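Local coordinates for putative lipoprotein (Campylobacter jejuni subsp. jejuni, PDB 2G5G) that binds heme as a dimer in which two hemes lie cofacially, and probably takes part in bacterial heme uptake or transport, at residues D23-K28 / D257-L262; I45-K50 / L216-S221; V80-L85 / L112-V117; I103-L108 / F126-F131; M204-V209 / Q235-S240. All coordinates share one frame; numbering follows the deposited sequence.

Interaction 1. Residues D23-K28 / D257-L262; sequences DTHTQK and DSDYVL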
# COMPACT_ATOMS: atom_id res chain seq x y z
N ASP A 23 20.36 -29.85 -13.34
CA ASP A 23 19.09 -30.55 -13.23
C ASP A 23 18.86 -30.70 -11.70
O ASP A 23 19.69 -31.31 -11.00
CB ASP A 23 19.27 -31.92 -13.88
CG ASP A 23 18.01 -32.76 -13.86
OD1 ASP A 23 17.23 -32.70 -12.90
OD2 ASP A 23 17.82 -33.53 -14.81
N THR A 24 17.78 -30.13 -11.17
CA THR A 24 17.59 -30.19 -9.70
C THR A 24 17.12 -31.58 -9.19
O THR A 24 17.19 -31.85 -7.99
CB THR A 24 16.57 -29.15 -9.19
OG1 THR A 24 15.29 -29.46 -9.75
CG2 THR A 24 17.00 -27.71 -9.49
N HIS A 25 16.65 -32.43 -10.08
CA HIS A 25 16.13 -33.73 -9.67
C HIS A 25 17.30 -34.67 -9.32
O HIS A 25 17.24 -35.45 -8.35
CB HIS A 25 15.26 -34.33 -10.78
CG HIS A 25 14.05 -33.51 -11.13
ND1 HIS A 25 12.81 -34.06 -11.33
CD2 HIS A 25 13.89 -32.17 -11.26
CE1 HIS A 25 11.93 -33.10 -11.60
NE2 HIS A 25 12.56 -31.95 -11.56
N THR A 26 18.39 -34.54 -10.08
CA THR A 26 19.52 -35.44 -9.95
C THR A 26 20.73 -34.70 -9.42
O THR A 26 21.70 -35.33 -9.05
CB THR A 26 19.95 -36.01 -11.32
OG1 THR A 26 20.18 -34.92 -12.24
CG2 THR A 26 18.89 -36.96 -11.91
N GLN A 27 20.66 -33.37 -9.38
CA GLN A 27 21.81 -32.50 -9.10
C GLN A 27 23.00 -32.79 -10.04
O GLN A 27 24.17 -32.67 -9.66
CB GLN A 27 22.25 -32.62 -7.63
CG GLN A 27 21.22 -32.17 -6.65
CD GLN A 27 21.66 -32.45 -5.23
OE1 GLN A 27 22.33 -31.64 -4.62
NE2 GLN A 27 21.26 -33.59 -4.71
N LYS A 28 22.69 -33.13 -11.28
CA LYS A 28 23.73 -33.33 -12.25
C LYS A 28 23.89 -32.06 -13.09
O LYS A 28 22.90 -31.47 -13.47
CB LYS A 28 23.37 -34.49 -13.16
CG LYS A 28 24.56 -34.99 -14.00
CD LYS A 28 24.15 -36.24 -14.79
CE LYS A 28 23.64 -35.88 -16.17
NZ LYS A 28 23.79 -37.01 -17.14
N ASP A 257 12.46 -25.81 -5.58
CA ASP A 257 11.83 -24.65 -6.19
C ASP A 257 11.68 -24.78 -7.71
O ASP A 257 10.87 -24.08 -8.32
CB ASP A 257 12.64 -23.38 -5.90
CG ASP A 257 12.26 -22.74 -4.59
OD1 ASP A 257 11.16 -22.98 -4.09
OD2 ASP A 257 13.09 -21.98 -4.05
N SER A 258 12.47 -25.64 -8.34
CA SER A 258 12.52 -25.59 -9.80
C SER A 258 12.98 -26.96 -10.34
O SER A 258 13.29 -27.84 -9.55
CB SER A 258 13.46 -24.44 -10.21
OG SER A 258 14.82 -24.76 -9.96
N ASP A 259 13.00 -27.13 -11.66
CA ASP A 259 13.51 -28.35 -12.31
C ASP A 259 14.94 -28.19 -12.82
O ASP A 259 15.70 -29.18 -12.97
CB ASP A 259 12.57 -28.74 -13.46
CG ASP A 259 11.15 -28.98 -12.97
OD1 ASP A 259 10.98 -29.91 -12.12
OD2 ASP A 259 10.23 -28.23 -13.37
N TYR A 260 15.30 -26.95 -13.10
CA TYR A 260 16.67 -26.60 -13.51
C TYR A 260 17.04 -25.34 -12.77
O TYR A 260 16.17 -24.51 -12.46
CB TYR A 260 16.78 -26.38 -15.04
CG TYR A 260 16.47 -27.63 -15.82
CD1 TYR A 260 15.16 -27.87 -16.28
CD2 TYR A 260 17.44 -28.59 -16.06
CE1 TYR A 260 14.86 -29.03 -16.98
CE2 TYR A 260 17.15 -29.77 -16.76
CZ TYR A 260 15.85 -29.98 -17.21
OH TYR A 260 15.47 -31.13 -17.86
N VAL A 261 18.34 -25.17 -12.47
CA VAL A 261 18.74 -23.93 -11.85
C VAL A 261 20.04 -23.48 -12.51
O VAL A 261 20.92 -24.29 -12.81
CB VAL A 261 18.79 -24.04 -10.26
CG1 VAL A 261 19.73 -25.13 -9.82
CG2 VAL A 261 19.09 -22.68 -9.62
N LEU A 262 20.09 -22.19 -12.83
CA LEU A 262 21.31 -21.60 -13.35
C LEU A 262 22.06 -21.03 -12.19
O LEU A 262 21.50 -20.30 -11.39
CB LEU A 262 21.01 -20.51 -14.39
CG LEU A 262 20.93 -21.08 -15.80
CD1 LEU A 262 19.56 -21.77 -15.93
CD2 LEU A 262 21.07 -19.94 -16.86
O HOH W 1 17.55 -33.10 -17.41
O HOH W 2 14.76 -31.58 -14.28
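Asp23 and Tyr260 face each other as an antiparallel, non-hydrogen-bonded pair, their CA atoms 4.6 Å apart. One residue on, the strand ends and the chain bends away, held to its partner by Thr24 N, which donates to Asp259 O at 2.9 Å. Thr24 OG1, placed between the backbone N and the carbonyl carbon (chi1 64°), gives a short bond of 2.6 Å to Ser258 O, while CG2 of the same residue packs against Val261 CG1. Strand 19-23, near the start of the chain, thus pairs with strand 260-264, near its end, one strand in from the 28-29 edge of the mixed sheet. Beyond the strand, Asp23 OD1 accepts from His25 N in an Asx turn. The imidazole of His25 reaches across the contact, and its NE2 donates to Asp259 OD1 at 2.6 Å, the oxygen lying in the ring plane and offering its anti lone pair. This buried carboxylate is gripped further by a salt bridge from OD1 to Lys226 and a hydrogen bond from Val245 N to OD2, which would help to stabilise its negative charge. Asp23 CA sits 3.8 Å from Tyr260 CD2. One water links Asp23 OD2 to Tyr260 OH, and another, above the tyrosine ring plane and offset toward the rim, donates to Asp259 O and weakly to Asp23 OD1.

Interaction 2. Residues I45-K50 / L216-S221; sequences ILLGEK and LLLAGS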
# COMPACT_ATOMS: atom_id res chain seq x y z
N ILE A 45 6.87 -23.20 -19.79
CA ILE A 45 8.20 -23.07 -19.22
C ILE A 45 8.14 -21.87 -18.30
O ILE A 45 7.86 -20.76 -18.74
CB ILE A 45 9.29 -22.85 -20.31
CG1 ILE A 45 9.39 -24.07 -21.23
CG2 ILE A 45 10.67 -22.57 -19.66
CD1 ILE A 45 9.82 -23.74 -22.67
N LEU A 46 8.34 -22.09 -17.00
CA LEU A 46 8.45 -20.96 -16.08
C LEU A 46 9.90 -20.56 -15.85
O LEU A 46 10.72 -21.42 -15.56
CB LEU A 46 7.77 -21.24 -14.74
CG LEU A 46 6.27 -21.50 -14.71
CD1 LEU A 46 6.03 -22.92 -15.10
CD2 LEU A 46 5.77 -21.30 -13.27
N LEU A 47 10.20 -19.27 -15.99
CA LEU A 47 11.57 -18.72 -15.84
C LEU A 47 11.55 -17.72 -14.70
O LEU A 47 10.93 -16.63 -14.82
CB LEU A 47 11.99 -17.98 -17.11
CG LEU A 47 13.41 -18.12 -17.67
CD1 LEU A 47 13.79 -16.95 -18.58
CD2 LEU A 47 14.55 -18.57 -16.73
N GLY A 48 12.18 -18.09 -13.59
CA GLY A 48 12.18 -17.29 -12.38
C GLY A 48 13.41 -16.40 -12.34
O GLY A 48 14.51 -16.85 -12.64
N GLU A 49 13.20 -15.14 -11.97
CA GLU A 49 14.25 -14.13 -11.95
C GLU A 49 14.24 -13.31 -10.64
O GLU A 49 13.25 -13.29 -9.90
CB GLU A 49 14.11 -13.18 -13.15
CG GLU A 49 12.86 -12.28 -13.07
CD GLU A 49 13.00 -10.92 -13.79
OE1 GLU A 49 13.96 -10.70 -14.55
OE2 GLU A 49 12.14 -10.06 -13.55
N LYS A 50 15.37 -12.66 -10.38
CA LYS A 50 15.43 -11.56 -9.41
C LYS A 50 15.34 -10.27 -10.27
O LYS A 50 16.16 -10.08 -11.17
CB LYS A 50 16.76 -11.63 -8.65
CG LYS A 50 16.92 -10.59 -7.53
CD LYS A 50 18.26 -10.79 -6.82
CE LYS A 50 18.51 -9.71 -5.76
NZ LYS A 50 19.10 -8.49 -6.38
N LEU A 216 6.32 -19.48 -22.60
CA LEU A 216 7.26 -19.21 -21.52
C LEU A 216 6.77 -18.01 -20.66
O LEU A 216 6.42 -16.94 -21.21
CB LEU A 216 8.65 -18.90 -22.08
CG LEU A 216 9.74 -18.60 -21.02
CD1 LEU A 216 11.08 -19.15 -21.40
CD2 LEU A 216 9.81 -17.10 -20.86
N LEU A 217 6.76 -18.20 -19.33
CA LEU A 217 6.51 -17.12 -18.39
C LEU A 217 7.82 -16.58 -17.83
O LEU A 217 8.72 -17.36 -17.44
CB LEU A 217 5.63 -17.57 -17.22
CG LEU A 217 5.33 -16.56 -16.09
CD1 LEU A 217 4.23 -15.56 -16.45
CD2 LEU A 217 4.97 -17.31 -14.83
N LEU A 218 7.93 -15.26 -17.80
CA LEU A 218 8.96 -14.61 -16.97
C LEU A 218 8.27 -13.98 -15.77
O LEU A 218 7.31 -13.23 -15.91
CB LEU A 218 9.75 -13.54 -17.76
CG LEU A 218 10.84 -12.80 -16.96
CD1 LEU A 218 12.00 -13.76 -16.67
CD2 LEU A 218 11.31 -11.52 -17.74
N ALA A 219 8.75 -14.32 -14.56
CA ALA A 219 8.13 -13.87 -13.32
C ALA A 219 9.18 -13.97 -12.21
O ALA A 219 10.23 -14.54 -12.40
CB ALA A 219 6.87 -14.73 -12.94
N GLY A 220 8.90 -13.37 -11.06
CA GLY A 220 9.88 -13.43 -9.98
C GLY A 220 9.98 -14.85 -9.49
O GLY A 220 9.02 -15.63 -9.61
N SER A 221 11.12 -15.18 -8.91
CA SER A 221 11.36 -16.50 -8.34
C SER A 221 10.30 -16.99 -7.37
O SER A 221 10.01 -18.19 -7.35
CB SER A 221 12.75 -16.55 -7.73
OG SER A 221 13.68 -16.56 -8.80
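Glu49 lies against Leu218 at the end of a ladder of backbone bonds between parallel strands that begins with Leu217 N to Ile45 O (2.8 Å) and continues through Leu47 and Ala219 to Glu49 N. Its CB is 4.1 Å from Leu218 CD1. CG, set between the backbone N and the carbonyl carbon (chi1 68°), lies 3.5 Å from Ala219 O and also touches that leucine methyl; the two side chains cross at about a right angle. CD remains 4.2 Å from Leu218 CD1. The carboxylate ends among polar partners: OE1 takes a salt bridge from Lys57 and a hydrogen bond from Gln60, and OE2 is bonded to His51 and Tyr123. Earlier along the strands, Leu47 CD1 meets Leu218 CD1 at 4.1 Å, and Ile45 CG2 meets Leu216 CD1 at 3.9 Å, on the face packed by helix 54-73. Leu46 and Leu217 occupy the other face, under helix 230-236. Where the strands stop, Ser221 N donates to Glu49 O at 3.0 Å, and Gly220 is the N-cap of helix 221-224. Two adjacent parallel strands between helical layers, with polar groups gathered at their C-terminal ends, are typical of the centre of an alpha/beta/alpha sandwich.

Interaction 3. Residues V80-L85 / L112-V117; sequences VALEML and LNWDKV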
# COMPACT_ATOMS: atom_id res chain seq x y z
N VAL A 80 5.24 -15.62 -25.13
CA VAL A 80 5.86 -15.24 -23.84
C VAL A 80 4.89 -14.46 -22.96
O VAL A 80 4.37 -13.42 -23.36
CB VAL A 80 7.17 -14.44 -24.03
CG1 VAL A 80 7.74 -13.98 -22.66
CG2 VAL A 80 8.19 -15.29 -24.74
N ALA A 81 4.61 -15.01 -21.78
CA ALA A 81 3.74 -14.34 -20.81
C ALA A 81 4.64 -13.60 -19.83
O ALA A 81 5.74 -14.06 -19.50
CB ALA A 81 2.87 -15.38 -20.07
N LEU A 82 4.17 -12.47 -19.35
CA LEU A 82 4.97 -11.59 -18.50
C LEU A 82 4.23 -11.24 -17.24
O LEU A 82 3.12 -10.68 -17.28
CB LEU A 82 5.41 -10.32 -19.27
CG LEU A 82 6.40 -10.44 -20.44
CD1 LEU A 82 6.62 -9.10 -21.14
CD2 LEU A 82 7.72 -11.04 -20.00
N GLU A 83 4.83 -11.56 -16.09
CA GLU A 83 4.31 -11.06 -14.81
C GLU A 83 4.18 -9.53 -14.90
O GLU A 83 3.33 -8.94 -14.22
CB GLU A 83 5.27 -11.41 -13.66
CG GLU A 83 4.86 -10.79 -12.28
CD GLU A 83 5.93 -10.93 -11.18
OE1 GLU A 83 7.01 -11.50 -11.43
OE2 GLU A 83 5.68 -10.45 -10.07
N MSE A 84 5.00 -8.88 -15.72
CA MSE A 84 4.96 -7.39 -15.69
C MSE A 84 3.82 -6.72 -16.45
O MSE A 84 3.65 -5.51 -16.35
CB MSE A 84 6.30 -6.66 -15.89
CG MSE A 84 7.48 -7.27 -16.64
SE MSE A 84 8.08 -9.16 -16.42
CE MSE A 84 8.21 -9.39 -14.47
N LEU A 85 3.01 -7.52 -17.14
CA LEU A 85 1.82 -6.98 -17.79
C LEU A 85 0.60 -7.69 -17.29
O LEU A 85 0.62 -8.91 -17.06
CB LEU A 85 1.93 -7.06 -19.31
CG LEU A 85 3.01 -6.16 -19.90
CD1 LEU A 85 3.39 -6.54 -21.31
CD2 LEU A 85 2.55 -4.70 -19.83
N LEU A 112 2.97 -1.19 -25.65
CA LEU A 112 2.67 -2.26 -24.71
C LEU A 112 1.97 -1.71 -23.49
O LEU A 112 1.56 -2.46 -22.62
CB LEU A 112 3.95 -2.99 -24.27
CG LEU A 112 4.84 -3.63 -25.34
CD1 LEU A 112 6.14 -4.12 -24.72
CD2 LEU A 112 4.10 -4.74 -26.08
N ASN A 113 1.83 -0.39 -23.44
CA ASN A 113 1.35 0.27 -22.23
C ASN A 113 2.15 -0.16 -20.97
O ASN A 113 1.58 -0.41 -19.91
CB ASN A 113 -0.14 -0.02 -22.04
CG ASN A 113 -0.78 0.98 -21.14
OD1 ASN A 113 -0.32 2.11 -21.05
ND2 ASN A 113 -1.84 0.57 -20.45
N TRP A 114 3.47 -0.24 -21.12
CA TRP A 114 4.35 -0.67 -20.04
C TRP A 114 4.02 0.09 -18.77
O TRP A 114 3.81 1.30 -18.81
CB TRP A 114 5.81 -0.43 -20.41
CG TRP A 114 6.76 -1.19 -19.53
CD1 TRP A 114 7.48 -0.71 -18.48
CD2 TRP A 114 7.07 -2.59 -19.62
NE1 TRP A 114 8.23 -1.71 -17.92
CE2 TRP A 114 7.99 -2.88 -18.59
CE3 TRP A 114 6.65 -3.63 -20.47
CZ2 TRP A 114 8.51 -4.16 -18.38
CZ3 TRP A 114 7.17 -4.90 -20.26
CH2 TRP A 114 8.10 -5.15 -19.23
N ASP A 115 3.96 -0.64 -17.65
CA ASP A 115 3.74 -0.05 -16.33
C ASP A 115 5.09 0.31 -15.73
O ASP A 115 6.01 -0.51 -15.70
CB ASP A 115 2.98 -1.00 -15.39
CG ASP A 115 2.44 -0.29 -14.15
OD1 ASP A 115 3.13 0.60 -13.61
OD2 ASP A 115 1.32 -0.65 -13.69
N LYS A 116 5.21 1.55 -15.24
CA LYS A 116 6.51 2.03 -14.80
C LYS A 116 6.94 1.53 -13.42
O LYS A 116 8.11 1.68 -13.05
CB LYS A 116 6.67 3.54 -14.98
CG LYS A 116 7.33 3.91 -16.33
CD LYS A 116 6.48 3.46 -17.53
CE LYS A 116 7.29 3.43 -18.81
NZ LYS A 116 8.42 2.44 -18.76
N VAL A 117 6.02 0.90 -12.67
CA VAL A 117 6.44 0.10 -11.51
C VAL A 117 7.55 -0.92 -11.85
O VAL A 117 8.33 -1.31 -10.98
CB VAL A 117 5.25 -0.58 -10.74
CG1 VAL A 117 4.23 0.45 -10.34
CG2 VAL A 117 4.58 -1.68 -11.56
O HOH W 3 4.61 -3.31 -17.36
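Met84, modelled as selenomethionine, makes the closest approach to Trp114: its CG is 3.4 Å from CH2 and 3.7 Å from CZ2 of the indole. The two side chains run side by side in the same direction, but the Met84 chain is bent at both chi2 and chi3, and its selenium end leads away from the ring. Chi1 of Met84, at 26°, is off a staggered value. Two leucines pack round the same ring at longer distances. Leu82 CD1 reaches the indole edge near its plane, 4.3 Å from CZ3, and Leu85 CD1 is as far from the same atom, while Leu85, still well buried, turns CD2 to Leu112 O at 3.7 Å. Trp120 stacks edge-to-face on Trp114, and Trp114 NE1 is bonded to Trp118 O. The exposed side is at Asn113, which makes little contact. A water between the segments donates to Met84 O at 2.6 Å, accepts from Asp115 N at 2.8 Å, and lies over the centre of one indole face. Asp115 OD1 closes an Asx turn to Val117 N and pairs with Arg144. The type I turn from Leu82 to Leu85, leaving strand 78-82, is thus joined to the loop after helix 108-111 by mostly apolar contacts and a water bridge. With no direct hydrogen bond between the segments, the contact rests mainly on apolar packing round the indole, and the water satisfies a backbone carbonyl and an amide.

Interaction 4. Residues I103-L108 / F126-F131; sequences IKANEL and FVNVVF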
# COMPACT_ATOMS: atom_id res chain seq x y z
N ILE A 103 5.77 -0.47 -34.91
CA ILE A 103 6.26 0.03 -33.63
C ILE A 103 7.79 0.01 -33.66
O ILE A 103 8.41 -1.00 -33.96
CB ILE A 103 5.70 -0.82 -32.47
CG1 ILE A 103 4.17 -0.77 -32.48
CG2 ILE A 103 6.23 -0.33 -31.15
CD1 ILE A 103 3.50 -2.05 -32.07
N LYS A 104 8.40 1.16 -33.39
CA LYS A 104 9.86 1.26 -33.43
C LYS A 104 10.41 1.09 -32.02
O LYS A 104 9.68 1.29 -31.04
CB LYS A 104 10.28 2.60 -34.05
CG LYS A 104 11.54 2.54 -34.91
CD LYS A 104 11.47 3.55 -36.05
CE LYS A 104 11.20 4.97 -35.54
NZ LYS A 104 10.96 5.90 -36.68
N ALA A 105 11.69 0.74 -31.91
CA ALA A 105 12.33 0.43 -30.62
C ALA A 105 12.01 1.42 -29.50
O ALA A 105 11.96 1.04 -28.35
CB ALA A 105 13.84 0.26 -30.79
N ASN A 106 11.79 2.68 -29.85
CA ASN A 106 11.46 3.73 -28.87
C ASN A 106 9.96 3.96 -28.67
O ASN A 106 9.55 4.71 -27.76
CB ASN A 106 12.16 5.04 -29.25
CG ASN A 106 11.74 5.55 -30.61
OD1 ASN A 106 10.92 6.46 -30.71
ND2 ASN A 106 12.28 4.95 -31.67
N GLU A 107 9.15 3.32 -29.51
CA GLU A 107 7.69 3.37 -29.39
C GLU A 107 7.17 2.15 -28.62
O GLU A 107 5.98 2.08 -28.31
CB GLU A 107 7.03 3.38 -30.77
CG GLU A 107 7.41 4.53 -31.70
CD GLU A 107 7.05 4.21 -33.14
OE1 GLU A 107 5.88 3.83 -33.40
OE2 GLU A 107 7.93 4.34 -34.02
N LEU A 108 8.07 1.21 -28.34
CA LEU A 108 7.70 -0.11 -27.79
C LEU A 108 6.99 -0.01 -26.45
O LEU A 108 5.93 -0.60 -26.28
CB LEU A 108 8.92 -1.05 -27.71
CG LEU A 108 8.65 -2.50 -27.27
CD1 LEU A 108 7.56 -3.10 -28.14
CD2 LEU A 108 9.90 -3.36 -27.32
N PHE A 126 15.32 -7.96 -22.98
CA PHE A 126 14.54 -9.18 -23.15
C PHE A 126 13.26 -8.92 -23.95
O PHE A 126 12.95 -9.64 -24.91
CB PHE A 126 14.18 -9.79 -21.79
CG PHE A 126 13.33 -11.04 -21.88
CD1 PHE A 126 13.85 -12.20 -22.42
CD2 PHE A 126 12.01 -11.05 -21.41
CE1 PHE A 126 13.08 -13.36 -22.49
CE2 PHE A 126 11.23 -12.22 -21.46
CZ PHE A 126 11.77 -13.37 -22.01
N VAL A 127 12.53 -7.88 -23.54
CA VAL A 127 11.24 -7.57 -24.16
C VAL A 127 11.40 -7.17 -25.64
O VAL A 127 10.52 -7.47 -26.44
CB VAL A 127 10.45 -6.51 -23.38
CG1 VAL A 127 9.18 -6.16 -24.12
CG2 VAL A 127 10.11 -7.00 -21.98
N ASN A 128 12.52 -6.54 -25.99
CA ASN A 128 12.77 -6.17 -27.39
C ASN A 128 12.97 -7.37 -28.25
O ASN A 128 12.33 -7.47 -29.30
CB ASN A 128 13.96 -5.20 -27.56
CG ASN A 128 13.52 -3.75 -27.57
OD1 ASN A 128 13.10 -3.21 -26.55
ND2 ASN A 128 13.60 -3.12 -28.74
N VAL A 129 13.83 -8.30 -27.80
CA VAL A 129 14.09 -9.54 -28.51
C VAL A 129 12.81 -10.36 -28.64
O VAL A 129 12.55 -10.97 -29.69
CB VAL A 129 15.20 -10.38 -27.82
CG1 VAL A 129 15.42 -11.67 -28.57
CG2 VAL A 129 16.51 -9.61 -27.79
N VAL A 130 12.00 -10.37 -27.58
CA VAL A 130 10.73 -11.12 -27.60
C VAL A 130 9.76 -10.49 -28.60
O VAL A 130 9.27 -11.18 -29.53
CB VAL A 130 10.09 -11.23 -26.20
CG1 VAL A 130 8.67 -11.80 -26.29
CG2 VAL A 130 10.96 -12.14 -25.32
N PHE A 131 9.50 -9.20 -28.41
CA PHE A 131 8.53 -8.47 -29.18
C PHE A 131 8.71 -8.60 -30.69
O PHE A 131 7.71 -8.80 -31.38
CB PHE A 131 8.43 -7.01 -28.77
CG PHE A 131 7.30 -6.29 -29.43
CD1 PHE A 131 5.99 -6.44 -28.97
CD2 PHE A 131 7.53 -5.50 -30.57
CE1 PHE A 131 4.93 -5.80 -29.59
CE2 PHE A 131 6.48 -4.85 -31.20
CZ PHE A 131 5.17 -4.99 -30.71
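Leu108 CD1 sits over the centre of one face of the Phe131 ring in a CH-pi contact, 3.5 Å from the centroid and 15° off the ring normal. This is loop-to-helix packing: the irregular turn leading into helix 108-111 rests on the last turns of helix 124-131, on the outer side of the domain. Ile103 CD1 approaches the same ring at its edge, 3.6 Å from CZ, with the isoleucine chain at about a right angle to the phenylalanine. The Leu108 and Phe131 side chains run antiparallel past one another. Leu108 CG stands anti to its backbone N (chi1 -175°), and its CD2 branch reaches Val127 CG1 at 4.3 Å and packs beside the Asn128 side chain, which also lies near Ala105 CB. In the next shell, Leu112 and Ile137 add contacts to Phe131, joining it to the rest of the core, and Tyr132 OH is hydrogen-bonded to Ile103 O. Phe131 N donates to Val127 O at 2.8 Å, within the last turn of the helix.

Interaction 5. Residues M204-V209 / Q235-S240; sequences MADVLV and QDFKSS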
# COMPACT_ATOMS: atom_id res chain seq x y z
N MSE A 204 -1.86 -15.76 -13.19
CA MSE A 204 -0.77 -16.20 -14.06
C MSE A 204 -0.94 -17.67 -14.46
O MSE A 204 -0.77 -17.97 -15.66
CB MSE A 204 0.60 -15.92 -13.45
CG MSE A 204 0.85 -14.39 -13.19
SE MSE A 204 2.66 -14.01 -12.93
CE MSE A 204 2.50 -13.74 -10.98
N ALA A 205 -1.27 -18.55 -13.51
CA ALA A 205 -1.64 -19.96 -13.83
C ALA A 205 -2.80 -20.07 -14.80
O ALA A 205 -2.77 -20.90 -15.73
CB ALA A 205 -1.93 -20.77 -12.58
N ASP A 206 -3.83 -19.25 -14.59
CA ASP A 206 -5.03 -19.28 -15.43
C ASP A 206 -4.59 -18.98 -16.87
O ASP A 206 -4.92 -19.72 -17.80
CB ASP A 206 -6.04 -18.25 -14.86
CG ASP A 206 -7.45 -18.37 -15.45
OD1 ASP A 206 -7.73 -19.18 -16.35
OD2 ASP A 206 -8.30 -17.61 -14.99
N VAL A 207 -3.79 -17.94 -17.04
CA VAL A 207 -3.32 -17.52 -18.37
C VAL A 207 -2.53 -18.67 -19.05
O VAL A 207 -2.72 -18.96 -20.26
CB VAL A 207 -2.49 -16.19 -18.30
CG1 VAL A 207 -1.80 -15.84 -19.63
CG2 VAL A 207 -3.36 -15.00 -17.79
N LEU A 208 -1.70 -19.35 -18.26
CA LEU A 208 -0.79 -20.35 -18.83
C LEU A 208 -1.53 -21.64 -19.18
O LEU A 208 -1.31 -22.25 -20.23
CB LEU A 208 0.36 -20.62 -17.84
CG LEU A 208 1.26 -19.41 -17.54
CD1 LEU A 208 2.29 -19.74 -16.45
CD2 LEU A 208 1.99 -18.92 -18.83
N VAL A 209 -2.45 -22.01 -18.32
CA VAL A 209 -3.21 -23.23 -18.44
C VAL A 209 -4.11 -23.20 -19.68
O VAL A 209 -4.29 -24.21 -20.35
CB VAL A 209 -4.04 -23.43 -17.17
CG1 VAL A 209 -5.26 -24.34 -17.41
CG2 VAL A 209 -3.14 -23.99 -16.06
N GLN A 235 -1.58 -27.18 -11.09
CA GLN A 235 -2.07 -28.49 -10.64
C GLN A 235 -3.53 -28.45 -10.28
O GLN A 235 -4.28 -29.36 -10.66
CB GLN A 235 -1.31 -28.97 -9.38
CG GLN A 235 0.16 -29.29 -9.63
CD GLN A 235 0.83 -29.83 -8.37
OE1 GLN A 235 1.87 -29.31 -7.95
NE2 GLN A 235 0.26 -30.87 -7.76
N ASP A 236 -3.92 -27.43 -9.50
CA ASP A 236 -5.33 -27.24 -9.07
C ASP A 236 -6.26 -26.98 -10.25
O ASP A 236 -7.45 -27.37 -10.18
CB ASP A 236 -5.47 -26.11 -8.03
CG ASP A 236 -5.08 -26.56 -6.59
OD1 ASP A 236 -4.89 -27.77 -6.34
OD2 ASP A 236 -4.97 -25.67 -5.72
N PHE A 237 -5.77 -26.34 -11.31
CA PHE A 237 -6.53 -26.22 -12.57
C PHE A 237 -6.75 -27.57 -13.31
O PHE A 237 -7.48 -27.61 -14.32
CB PHE A 237 -5.90 -25.17 -13.53
CG PHE A 237 -6.37 -23.73 -13.31
CD1 PHE A 237 -7.68 -23.36 -13.56
CD2 PHE A 237 -5.48 -22.75 -12.89
CE1 PHE A 237 -8.09 -22.06 -13.36
CE2 PHE A 237 -5.88 -21.44 -12.70
CZ PHE A 237 -7.19 -21.09 -12.94
N LYS A 238 -6.08 -28.63 -12.86
CA LYS A 238 -6.11 -29.98 -13.46
C LYS A 238 -5.59 -29.97 -14.90
O LYS A 238 -6.14 -30.63 -15.77
CB LYS A 238 -7.53 -30.62 -13.37
CG LYS A 238 -8.14 -30.50 -11.98
CD LYS A 238 -7.89 -31.74 -11.17
CE LYS A 238 -9.21 -32.50 -10.94
NZ LYS A 238 -9.03 -33.94 -10.49
N SER A 239 -4.51 -29.22 -15.14
CA SER A 239 -3.85 -29.21 -16.44
C SER A 239 -3.08 -30.52 -16.66
O SER A 239 -2.42 -31.01 -15.74
CB SER A 239 -2.87 -28.05 -16.52
OG SER A 239 -2.33 -27.97 -17.84
N SER A 240 -3.16 -31.08 -17.87
CA SER A 240 -2.25 -32.16 -18.25
C SER A 240 -1.03 -31.66 -19.05
O SER A 240 -0.24 -32.48 -19.51
CB SER A 240 -2.95 -33.26 -19.03
OG SER A 240 -3.73 -34.05 -18.16
O HOH W 4 -4.00 -26.77 -19.49
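The Phe237 ring is tilted obliquely against helix 187-210, where it meets Ala205, Asp206 and Val209, and the Asp206 carboxylate plane is turned 31° from the ring plane. This is a helix packed against a helix terminus, since Phe237 directly precedes Lys238, whose positive phi forms the Schellman motif that ends helix 230-236. The ring atoms nearest the helix are CE2, 3.5 Å from Asp206 N, and CZ, 3.6 Å from Asp206 CB. Ala205 CB touches Phe237 CE2 at 4.0 Å. At the base of the ring, Val209 CG2 is 3.9 Å from Phe237 CB and also reaches Ser239 CB at 4.1 Å. Asp206 CG, anti to its backbone N (chi1 -169°), is 3.7 Å from Phe237 CZ, the two side chains crossing at an oblique angle. No direct hydrogen bond spans the segments. Ser239 OG is bonded to Lys241 N, and a water 2.6 Å from this OG donates to Val209 O at 2.7 Å.

Interaction 2 lies at the core, about 3 Å from the centre of the chain to its own centre, and is chiefly a ladder of backbone bonds. Interaction 1 works on the same sheet, nearer the edge that ends in strand 28-29, with its own buried hydrogen bonds and a carboxylate. Interaction 3 joins the neighbouring strand 78-82 to a loop: Glu83 OE1 reaches Gly220 N of interaction 2 at 2.7 Å. Interaction 4, buried but centred about 19 Å from the chain's centre, touches interaction 3 through Leu112 and Val127; both rely on aromatic rings and aliphatic side chains. Interaction 5, the surface contact, likewise lacks direct hydrogen bonds, yet Leu208 and Met204 of its helix pack on Leu217.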